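Local coordinates for protein mitochondrial association factor 1 (Toxoplasma gondii, PDB 6BXS) that contains a macro domain-like fold and probably acts in the parasite's association with host mitochondria, at residues V166-F174 with A185-A196; H231-E242 with G267-Y275. All coordinates share one frame; numbering follows the deposited sequence.

Contact 1 (V166-F174 with A185-A196); sequences VMLYTVAPF and AYKATMLGIVGA
Strand 166-170 and helix 185-196 run nearly antiparallel, at 159°, with their axes 9.5 Å apart at closest approach, and L168, T170 and P173 meet A185, Y186, T189, I193 and A196. No hydrogen bond joins the two segments. At the loop end P173 lies against A185 and Y186. CB of P173 is 3.7 Å from CB of A185, and CG of P173 is 4.1 Å from CD2 of Y186. The Y186 hydroxyl is hydrogen-bonded elsewhere, to the carbonyl of L219.

T170 and T189 meet in the middle. OG1 of T170 lies 3.2 Å from CG2 of T189, a close polar-to-methyl contact. The same OG1 makes weak hydrogen bonds to the A146 carbonyl and the T147 hydroxyl. T189 sets its methyl anti to the backbone N and its hydroxyl beside that N (chi1 -59°). The hydroxyl thus turns back along its own helix, and OG1 of T189 gives a 2.8 Å hydrogen bond to O of A185. That carbonyl also accepts a hydrogen bond from the backbone N-H of T189, which comes from the other face of its plane.

The contact belongs to the alpha/beta layering of a macro domain-like fold. Strand 166-170 is an inner strand, between 45-50 and 147-152, and helix 179-202 packs on the sheet. Further along, CG2 of T170 faces CD1 of I193 at 4.1 Å. L168 ends the row, its CD2 4.3 Å from CB of A196.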
loop_
_atom_site.group_PDB
_atom_site.type_symbol
_atom_site.label_atom_id
_atom_site.label_comp_id
_atom_site.label_asym_id
_atom_site.label_seq_id
_atom_site.Cartn_x
_atom_site.Cartn_y
_atom_site.Cartn_z
ATOM N N VAL A 166 10.647 -3.675 4.279
ATOM C CA VAL A 166 10.061 -3.048 3.098
ATOM C C VAL A 166 8.635 -2.605 3.392
ATOM O O VAL A 166 7.835 -3.372 3.928
ATOM C CB VAL A 166 10.049 -3.992 1.881
ATOM C CG1 VAL A 166 9.390 -3.313 0.682
ATOM C CG2 VAL A 166 11.460 -4.428 1.529
ATOM N N MET A 167 8.330 -1.360 3.038
ATOM C CA MET A 167 6.978 -0.835 3.153
ATOM C C MET A 167 6.584 -0.171 1.848
ATOM O O MET A 167 7.441 0.214 1.053
ATOM C CB MET A 167 6.865 0.167 4.308
ATOM C CG MET A 167 7.696 1.435 4.137
ATOM S SD MET A 167 7.275 2.726 5.329
ATOM C CE MET A 167 5.690 3.289 4.708
ATOM N N LEU A 168 5.280 -0.056 1.628
ATOM C CA LEU A 168 4.755 0.733 0.528
ATOM C C LEU A 168 3.845 1.825 1.075
ATOM O O LEU A 168 3.371 1.750 2.208
ATOM C CB LEU A 168 4.002 -0.146 -0.472
ATOM C CG LEU A 168 4.864 -0.982 -1.424
ATOM C CD1 LEU A 168 4.751 -2.453 -1.078
ATOM C CD2 LEU A 168 4.476 -0.741 -2.876
ATOM N N TYR A 169 3.618 2.836 0.246
ATOM C CA TYR A 169 2.805 3.993 0.595
ATOM C C TYR A 169 2.043 4.377 -0.664
ATOM O O TYR A 169 2.646 4.564 -1.721
ATOM C CB TYR A 169 3.688 5.142 1.103
ATOM C CG TYR A 169 2.962 6.398 1.560
ATOM C CD1 TYR A 169 2.356 7.253 0.645
ATOM C CD2 TYR A 169 2.925 6.752 2.904
ATOM C CE1 TYR A 169 1.713 8.408 1.060
ATOM C CE2 TYR A 169 2.284 7.907 3.328
ATOM C CZ TYR A 169 1.681 8.731 2.401
ATOM O OH TYR A 169 1.042 9.880 2.814
ATOM N N THR A 170 0.721 4.459 -0.559
ATOM C CA THR A 170 -0.112 4.754 -1.720
ATOM C C THR A 170 -1.260 5.687 -1.347
ATOM O O THR A 170 -1.692 5.734 -0.192
ATOM C CB THR A 170 -0.679 3.458 -2.359
ATOM O OG1 THR A 170 -1.167 3.746 -3.674
ATOM C CG2 THR A 170 -1.800 2.853 -1.514
ATOM N N VAL A 171 -1.743 6.426 -2.341
ATOM C CA VAL A 171 -2.779 7.434 -2.140
ATOM C C VAL A 171 -4.053 7.039 -2.875
ATOM O O VAL A 171 -4.088 7.004 -4.105
ATOM C CB VAL A 171 -2.313 8.819 -2.631
ATOM C CG1 VAL A 171 -3.406 9.864 -2.434
ATOM C CG2 VAL A 171 -1.044 9.241 -1.905
ATOM N N ALA A 172 -5.099 6.757 -2.107
ATOM C CA ALA A 172 -6.364 6.284 -2.656
ATOM C C ALA A 172 -7.275 7.451 -3.026
ATOM O O ALA A 172 -7.175 8.528 -2.438
ATOM C CB ALA A 172 -7.055 5.373 -1.657
ATOM N N PRO A 173 -8.178 7.239 -3.996
ATOM C CA PRO A 173 -9.115 8.294 -4.394
ATOM C C PRO A 173 -10.162 8.578 -3.323
ATOM O O PRO A 173 -10.603 7.656 -2.638
ATOM C CB PRO A 173 -9.768 7.727 -5.656
ATOM C CG PRO A 173 -9.666 6.256 -5.502
ATOM C CD PRO A 173 -8.376 6.006 -4.779
ATOM N N PHE A 174 -10.546 9.842 -3.179
ATOM C CA PHE A 174 -11.562 10.223 -2.207
ATOM C C PHE A 174 -12.921 9.717 -2.672
ATOM O O PHE A 174 -13.221 9.729 -3.865
ATOM C CB PHE A 174 -11.585 11.742 -2.012
ATOM C CG PHE A 174 -12.445 12.192 -0.869
ATOM C CD1 PHE A 174 -12.092 11.902 0.439
ATOM C CD2 PHE A 174 -13.606 12.909 -1.101
ATOM C CE1 PHE A 174 -12.884 12.316 1.494
ATOM C CE2 PHE A 174 -14.402 13.326 -0.051
ATOM C CZ PHE A 174 -14.040 13.030 1.248
ATOM N N ALA A 185 -9.512 5.723 -10.948
ATOM C CA ALA A 185 -8.402 6.081 -10.066
ATOM C C ALA A 185 -7.997 4.897 -9.190
ATOM O O ALA A 185 -6.815 4.691 -8.911
ATOM C CB ALA A 185 -8.777 7.282 -9.199
ATOM N N TYR A 186 -8.987 4.120 -8.760
ATOM C CA TYR A 186 -8.747 2.967 -7.896
ATOM C C TYR A 186 -7.940 1.894 -8.626
ATOM O O TYR A 186 -7.028 1.294 -8.057
ATOM C CB TYR A 186 -10.072 2.376 -7.402
ATOM C CG TYR A 186 -9.999 1.767 -6.013
ATOM C CD1 TYR A 186 -9.276 0.604 -5.774
ATOM C CD2 TYR A 186 -10.661 2.355 -4.944
ATOM C CE1 TYR A 186 -9.212 0.049 -4.503
ATOM C CE2 TYR A 186 -10.603 1.807 -3.675
ATOM C CZ TYR A 186 -9.880 0.655 -3.460
ATOM O OH TYR A 186 -9.827 0.112 -2.195
ATOM N N LYS A 187 -8.285 1.650 -9.887
ATOM C CA LYS A 187 -7.557 0.683 -10.703
ATOM C C LYS A 187 -6.127 1.149 -10.947
ATOM O O LYS A 187 -5.187 0.358 -10.877
ATOM C CB LYS A 187 -8.267 0.464 -12.038
ATOM C CG LYS A 187 -9.636 -0.177 -11.913
ATOM C CD LYS A 187 -10.406 -0.072 -13.217
ATOM C CE LYS A 187 -11.816 -0.611 -13.077
ATOM N NZ LYS A 187 -12.743 -0.054 -14.094
ATOM N N ALA A 188 -5.979 2.437 -11.243
ATOM C CA ALA A 188 -4.667 3.049 -11.437
ATOM C C ALA A 188 -3.807 2.889 -10.190
ATOM O O ALA A 188 -2.602 2.657 -10.278
ATOM C CB ALA A 188 -4.822 4.522 -11.782
ATOM N N THR A 189 -4.439 3.017 -9.028
ATOM C CA THR A 189 -3.742 2.887 -7.754
ATOM C C THR A 189 -3.256 1.452 -7.536
ATOM O O THR A 189 -2.116 1.229 -7.125
ATOM C CB THR A 189 -4.647 3.303 -6.578
ATOM O OG1 THR A 189 -5.065 4.663 -6.753
ATOM C CG2 THR A 189 -3.911 3.176 -5.251
ATOM N N MET A 190 -4.122 0.480 -7.806
ATOM C CA MET A 190 -3.758 -0.923 -7.631
ATOM C C MET A 190 -2.667 -1.325 -8.618
ATOM O O MET A 190 -1.784 -2.113 -8.282
ATOM C CB MET A 190 -4.978 -1.827 -7.799
ATOM C CG MET A 190 -4.752 -3.260 -7.323
ATOM S SD MET A 190 -4.311 -3.366 -5.574
ATOM C CE MET A 190 -5.809 -2.754 -4.806
ATOM N N LEU A 191 -2.730 -0.785 -9.832
ATOM C CA LEU A 191 -1.672 -0.997 -10.814
ATOM C C LEU A 191 -0.345 -0.435 -10.309
ATOM O O LEU A 191 0.719 -0.996 -10.572
ATOM C CB LEU A 191 -2.032 -0.348 -12.154
ATOM C CG LEU A 191 -3.048 -1.059 -13.052
ATOM C CD1 LEU A 191 -3.278 -0.246 -14.316
ATOM C CD2 LEU A 191 -2.589 -2.465 -13.409
ATOM N N GLY A 192 -0.412 0.679 -9.587
ATOM C CA GLY A 192 0.775 1.290 -9.018
ATOM C C GLY A 192 1.435 0.400 -7.982
ATOM O O GLY A 192 2.657 0.255 -7.957
ATOM N N ILE A 193 0.617 -0.198 -7.124
ATOM C CA ILE A 193 1.105 -1.088 -6.078
ATOM C C ILE A 193 1.759 -2.337 -6.669
ATOM O O ILE A 193 2.901 -2.662 -6.347
ATOM C CB ILE A 193 -0.044 -1.512 -5.142
ATOM C CG1 ILE A 193 -0.616 -0.291 -4.417
ATOM C CG2 ILE A 193 0.437 -2.535 -4.118
ATOM C CD1 ILE A 193 -2.023 -0.492 -3.902
ATOM N N VAL A 194 1.026 -3.033 -7.528
ATOM C CA VAL A 194 1.507 -4.277 -8.116
ATOM C C VAL A 194 2.622 -4.006 -9.123
ATOM O O VAL A 194 3.558 -4.795 -9.254
ATOM C CB VAL A 194 0.359 -5.045 -8.800
ATOM C CG1 VAL A 194 0.860 -6.353 -9.407
ATOM C CG2 VAL A 194 -0.760 -5.319 -7.799
ATOM N N GLY A 195 2.523 -2.883 -9.827
ATOM C CA GLY A 195 3.543 -2.494 -10.782
ATOM C C GLY A 195 4.848 -2.134 -10.099
ATOM O O GLY A 195 5.929 -2.502 -10.568
ATOM N N ALA A 196 4.748 -1.413 -8.988
ATOM C CA ALA A 196 5.923 -1.028 -8.214
ATOM C C ALA A 196 6.670 -2.263 -7.721
ATOM O O ALA A 196 7.895 -2.341 -7.823
ATOM C CB ALA A 196 5.524 -0.152 -7.040
#

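Contact 2 (H231-E242 with G267-Y275); sequences HSIGRANAVAVE and GLMESERKY
R235 and E242, from one helix, both bind the hydroxyl of S271 on the other. NH2 of R235 gives a hydrogen bond of 2.7 Å to OG of S271. The bond is nearly straight (166°), and OG lies in the guanidinium plane. OG of S271 in turn donates to OE2 of E242 at 2.8 Å, meeting that oxygen from above the carboxylate plane. E242 reaches S271 with a chain extended beyond CG. A water adds a second link, donating to both OE1 of E242 and O of S271.

R235 is bent at chi2 and chi3, which folds its guanidinium over the 267-275 helix, among G267, E270, S271 and K274. The E270 side chain crosses it at about a right angle, with CG over one guanidinium face. OE2 of E270 is 3.4 Å from NE of R235 but well out of plane, so the salt bridge is one of charge alone. K274 joins the network through a long salt bridge to E270. OE1 of E270 lies at the edge of the H231 ring, 3.5 Å from NE2 of H231, and a sulfate ion, probably from the crystallisation liquor, lies close to E270.

Inward, the helices come close at the G234-G267 pair, where O of G234 is 3.6 Å from CA of G267. With no side chain at either glycine, the axes approach to 8.2 Å at a crossing angle of -59°. A238 packs on L268, CB to CD2 3.8 Å. V241 touches L268 more loosely, and both also meet F256 of strand 253-256.

The chemistry implies a directional lock at S271, whose hydroxyl is both acceptor and donor. Around it the charges of R235 and E270 probably add a less directional attraction.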
loop_
_atom_site.group_PDB
_atom_site.type_symbol
_atom_site.label_atom_id
_atom_site.label_comp_id
_atom_site.label_asym_id
_atom_site.label_seq_id
_atom_site.Cartn_x
_atom_site.Cartn_y
_atom_site.Cartn_z
ATOM N N HIS A 231 -19.764 -0.864 0.075
ATOM C CA HIS A 231 -19.968 -1.882 -0.950
ATOM C C HIS A 231 -19.315 -1.470 -2.265
ATOM O O HIS A 231 -18.633 -2.270 -2.907
ATOM C CB HIS A 231 -21.456 -2.147 -1.172
ATOM C CG HIS A 231 -21.736 -3.028 -2.350
ATOM N ND1 HIS A 231 -21.968 -2.528 -3.615
ATOM C CD2 HIS A 231 -21.805 -4.375 -2.460
ATOM C CE1 HIS A 231 -22.175 -3.530 -4.450
ATOM N NE2 HIS A 231 -22.082 -4.661 -3.775
ATOM N N SER A 232 -19.524 -0.219 -2.661
ATOM C CA SER A 232 -18.961 0.292 -3.908
ATOM C C SER A 232 -17.436 0.286 -3.870
ATOM O O SER A 232 -16.784 0.232 -4.911
ATOM C CB SER A 232 -19.467 1.707 -4.184
ATOM O OG SER A 232 -18.993 2.611 -3.202
ATOM N N ILE A 233 -16.874 0.341 -2.666
ATOM C CA ILE A 233 -15.425 0.361 -2.493
ATOM C C ILE A 233 -14.853 -1.052 -2.564
ATOM O O ILE A 233 -13.757 -1.262 -3.085
ATOM C CB ILE A 233 -15.037 1.026 -1.158
ATOM C CG1 ILE A 233 -15.467 2.498 -1.181
ATOM C CG2 ILE A 233 -13.533 0.895 -0.905
ATOM C CD1 ILE A 233 -15.075 3.301 0.040
ATOM N N GLY A 234 -15.596 -2.019 -2.034
ATOM C CA GLY A 234 -15.208 -3.413 -2.135
ATOM C C GLY A 234 -15.160 -3.864 -3.583
ATOM O O GLY A 234 -14.243 -4.577 -3.994
ATOM N N ARG A 235 -16.151 -3.438 -4.359
ATOM C CA ARG A 235 -16.221 -3.772 -5.777
ATOM C C ARG A 235 -15.109 -3.080 -6.564
ATOM O O ARG A 235 -14.511 -3.673 -7.460
ATOM C CB ARG A 235 -17.584 -3.381 -6.348
ATOM C CG ARG A 235 -18.760 -4.125 -5.730
ATOM C CD ARG A 235 -18.681 -5.619 -5.979
ATOM N NE ARG A 235 -18.512 -5.926 -7.401
ATOM C CZ ARG A 235 -17.507 -6.628 -7.924
ATOM N NH1 ARG A 235 -17.466 -6.831 -9.233
ATOM N NH2 ARG A 235 -16.545 -7.136 -7.160
ATOM N N ALA A 236 -14.840 -1.822 -6.228
ATOM C CA ALA A 236 -13.774 -1.066 -6.878
ATOM C C ALA A 236 -12.424 -1.734 -6.632
ATOM O O ALA A 236 -11.600 -1.853 -7.539
ATOM C CB ALA A 236 -13.758 0.362 -6.376
ATOM N N ASN A 237 -12.210 -2.165 -5.393
ATOM C CA ASN A 237 -10.982 -2.853 -5.020
ATOM C C ASN A 237 -10.861 -4.209 -5.710
ATOM O O ASN A 237 -9.807 -4.550 -6.237
ATOM C CB ASN A 237 -10.914 -3.034 -3.503
ATOM C CG ASN A 237 -9.735 -3.883 -3.070
ATOM O OD1 ASN A 237 -8.592 -3.425 -3.072
ATOM N ND2 ASN A 237 -10.006 -5.128 -2.692
ATOM N N ALA A 238 -11.946 -4.974 -5.704
ATOM C CA ALA A 238 -11.952 -6.297 -6.320
ATOM C C ALA A 238 -11.612 -6.212 -7.803
ATOM O O ALA A 238 -10.747 -6.936 -8.289
ATOM C CB ALA A 238 -13.303 -6.963 -6.124
ATOM N N VAL A 239 -12.288 -5.318 -8.515
ATOM C CA VAL A 239 -12.057 -5.146 -9.945
ATOM C C VAL A 239 -10.648 -4.614 -10.218
ATOM O O VAL A 239 -10.016 -4.992 -11.206
ATOM C CB VAL A 239 -13.108 -4.196 -10.561
ATOM C CG1 VAL A 239 -12.745 -3.823 -11.992
ATOM C CG2 VAL A 239 -14.484 -4.845 -10.524
ATOM N N ALA A 240 -10.158 -3.739 -9.345
ATOM C CA ALA A 240 -8.810 -3.198 -9.492
ATOM C C ALA A 240 -7.766 -4.294 -9.304
ATOM O O ALA A 240 -6.751 -4.324 -10.002
ATOM C CB ALA A 240 -8.576 -2.067 -8.501
ATOM N N VAL A 241 -8.015 -5.188 -8.354
ATOM C CA VAL A 241 -7.116 -6.308 -8.104
ATOM C C VAL A 241 -7.090 -7.260 -9.301
ATOM O O VAL A 241 -6.025 -7.728 -9.701
ATOM C CB VAL A 241 -7.526 -7.076 -6.830
ATOM C CG1 VAL A 241 -6.822 -8.432 -6.749
ATOM C CG2 VAL A 241 -7.213 -6.246 -5.588
ATOM N N GLU A 242 -8.261 -7.548 -9.864
ATOM C CA GLU A 242 -8.359 -8.429 -11.028
ATOM C C GLU A 242 -7.535 -7.899 -12.196
ATOM O O GLU A 242 -6.813 -8.655 -12.848
ATOM C CB GLU A 242 -9.818 -8.592 -11.466
ATOM C CG GLU A 242 -10.677 -9.418 -10.517
ATOM C CD GLU A 242 -12.129 -9.490 -10.960
ATOM O OE1 GLU A 242 -12.440 -10.306 -11.853
ATOM O OE2 GLU A 242 -12.958 -8.730 -10.416
ATOM N N GLY A 267 -16.220 -8.066 -1.630
ATOM C CA GLY A 267 -16.081 -7.528 -2.970
ATOM C C GLY A 267 -15.479 -8.547 -3.917
ATOM O O GLY A 267 -15.940 -8.709 -5.047
ATOM N N LEU A 268 -14.448 -9.243 -3.450
ATOM C CA LEU A 268 -13.769 -10.243 -4.265
ATOM C C LEU A 268 -14.599 -11.519 -4.395
ATOM O O LEU A 268 -14.574 -12.171 -5.437
ATOM C CB LEU A 268 -12.392 -10.560 -3.678
ATOM C CG LEU A 268 -11.263 -9.634 -4.140
ATOM C CD1 LEU A 268 -10.024 -9.805 -3.268
ATOM C CD2 LEU A 268 -10.917 -9.887 -5.604
ATOM N N MET A 269 -15.324 -11.875 -3.337
ATOM C CA MET A 269 -16.268 -12.990 -3.397
ATOM C C MET A 269 -17.262 -12.760 -4.527
ATOM O O MET A 269 -17.611 -13.682 -5.264
ATOM C CB MET A 269 -17.023 -13.149 -2.074
ATOM C CG MET A 269 -16.218 -13.754 -0.932
ATOM S SD MET A 269 -15.881 -15.514 -1.133
ATOM C CE MET A 269 -14.183 -15.452 -1.685
ATOM N N GLU A 270 -17.714 -11.516 -4.655
ATOM C CA GLU A 270 -18.673 -11.146 -5.687
ATOM C C GLU A 270 -18.045 -11.238 -7.075
ATOM O O GLU A 270 -18.694 -11.665 -8.027
ATOM C CB GLU A 270 -19.204 -9.734 -5.435
ATOM C CG GLU A 270 -20.310 -9.306 -6.391
ATOM C CD GLU A 270 -21.109 -8.118 -5.883
ATOM O OE1 GLU A 270 -21.312 -8.003 -4.655
ATOM O OE2 GLU A 270 -21.535 -7.292 -6.719
ATOM N N SER A 271 -16.780 -10.840 -7.180
ATOM C CA SER A 271 -16.052 -10.936 -8.442
ATOM C C SER A 271 -15.876 -12.394 -8.851
ATOM O O SER A 271 -16.002 -12.737 -10.026
ATOM C CB SER A 271 -14.690 -10.253 -8.331
ATOM O OG SER A 271 -14.822 -8.843 -8.369
ATOM N N GLU A 272 -15.579 -13.243 -7.873
ATOM C CA GLU A 272 -15.411 -14.672 -8.108
ATOM C C GLU A 272 -16.715 -15.286 -8.606
ATOM O O GLU A 272 -16.724 -16.064 -9.559
ATOM C CB GLU A 272 -14.950 -15.371 -6.825
ATOM C CG GLU A 272 -14.747 -16.879 -6.936
ATOM C CD GLU A 272 -13.480 -17.256 -7.683
ATOM O OE1 GLU A 272 -12.901 -16.384 -8.366
ATOM O OE2 GLU A 272 -13.056 -18.427 -7.577
ATOM N N ARG A 273 -17.811 -14.928 -7.946
ATOM C CA ARG A 273 -19.134 -15.415 -8.317
ATOM C C ARG A 273 -19.481 -14.972 -9.735
ATOM O O ARG A 273 -20.030 -15.742 -10.522
ATOM C CB ARG A 273 -20.183 -14.903 -7.327
ATOM C CG ARG A 273 -21.524 -15.623 -7.384
ATOM C CD ARG A 273 -21.539 -16.873 -6.512
ATOM N NE ARG A 273 -22.901 -17.288 -6.182
ATOM C CZ ARG A 273 -23.625 -16.773 -5.190
ATOM N NH1 ARG A 273 -23.125 -15.815 -4.419
ATOM N NH2 ARG A 273 -24.854 -17.215 -4.968
ATOM N N LYS A 274 -19.144 -13.726 -10.055
ATOM C CA LYS A 274 -19.434 -13.163 -11.369
ATOM C C LYS A 274 -18.598 -13.835 -12.453
ATOM O O LYS A 274 -19.058 -14.022 -13.578
ATOM C CB LYS A 274 -19.176 -11.654 -11.371
ATOM C CG LYS A 274 -20.381 -10.821 -11.771
ATOM C CD LYS A 274 -20.307 -9.413 -11.202
ATOM C CE LYS A 274 -21.649 -8.710 -11.303
ATOM N NZ LYS A 274 -21.618 -7.355 -10.688
ATOM N N TYR A 275 -17.368 -14.195 -12.103
ATOM C CA TYR A 275 -16.465 -14.860 -13.034
ATOM C C TYR A 275 -16.903 -16.300 -13.285
ATOM O O TYR A 275 -16.926 -16.759 -14.427
ATOM C CB TYR A 275 -15.034 -14.827 -12.495
ATOM C CG TYR A 275 -14.003 -15.452 -13.411
ATOM C CD1 TYR A 275 -13.798 -16.825 -13.424
ATOM C CD2 TYR A 275 -13.226 -14.668 -14.253
ATOM C CE1 TYR A 275 -12.856 -17.400 -14.255
ATOM C CE2 TYR A 275 -12.280 -15.235 -15.089
ATOM C CZ TYR A 275 -12.100 -16.602 -15.083
ATOM O OH TYR A 275 -11.160 -17.175 -15.910
HETATM O O HOH W 1 -15.406 -11.089 -12.035
#

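Contact 1 is core and contact 2 lies nearer the surface; their centres are 16 Å apart. Contact 1 joins a central strand to a helix through buried, mostly apolar side chains. Contact 2 joins two helices, mixing an apolar inner side with charged groups and a water further out. They share no helix or strand, yet they touch. Helix 179-202 of contact 1 packs on helix 230-248 of contact 2: CE of M190 is 3.3 Å from OD1 of N237, and K187 meets V239. The three helices pack side by side, 230-248 between 179-202 and 263-276, and all three touch the sheet.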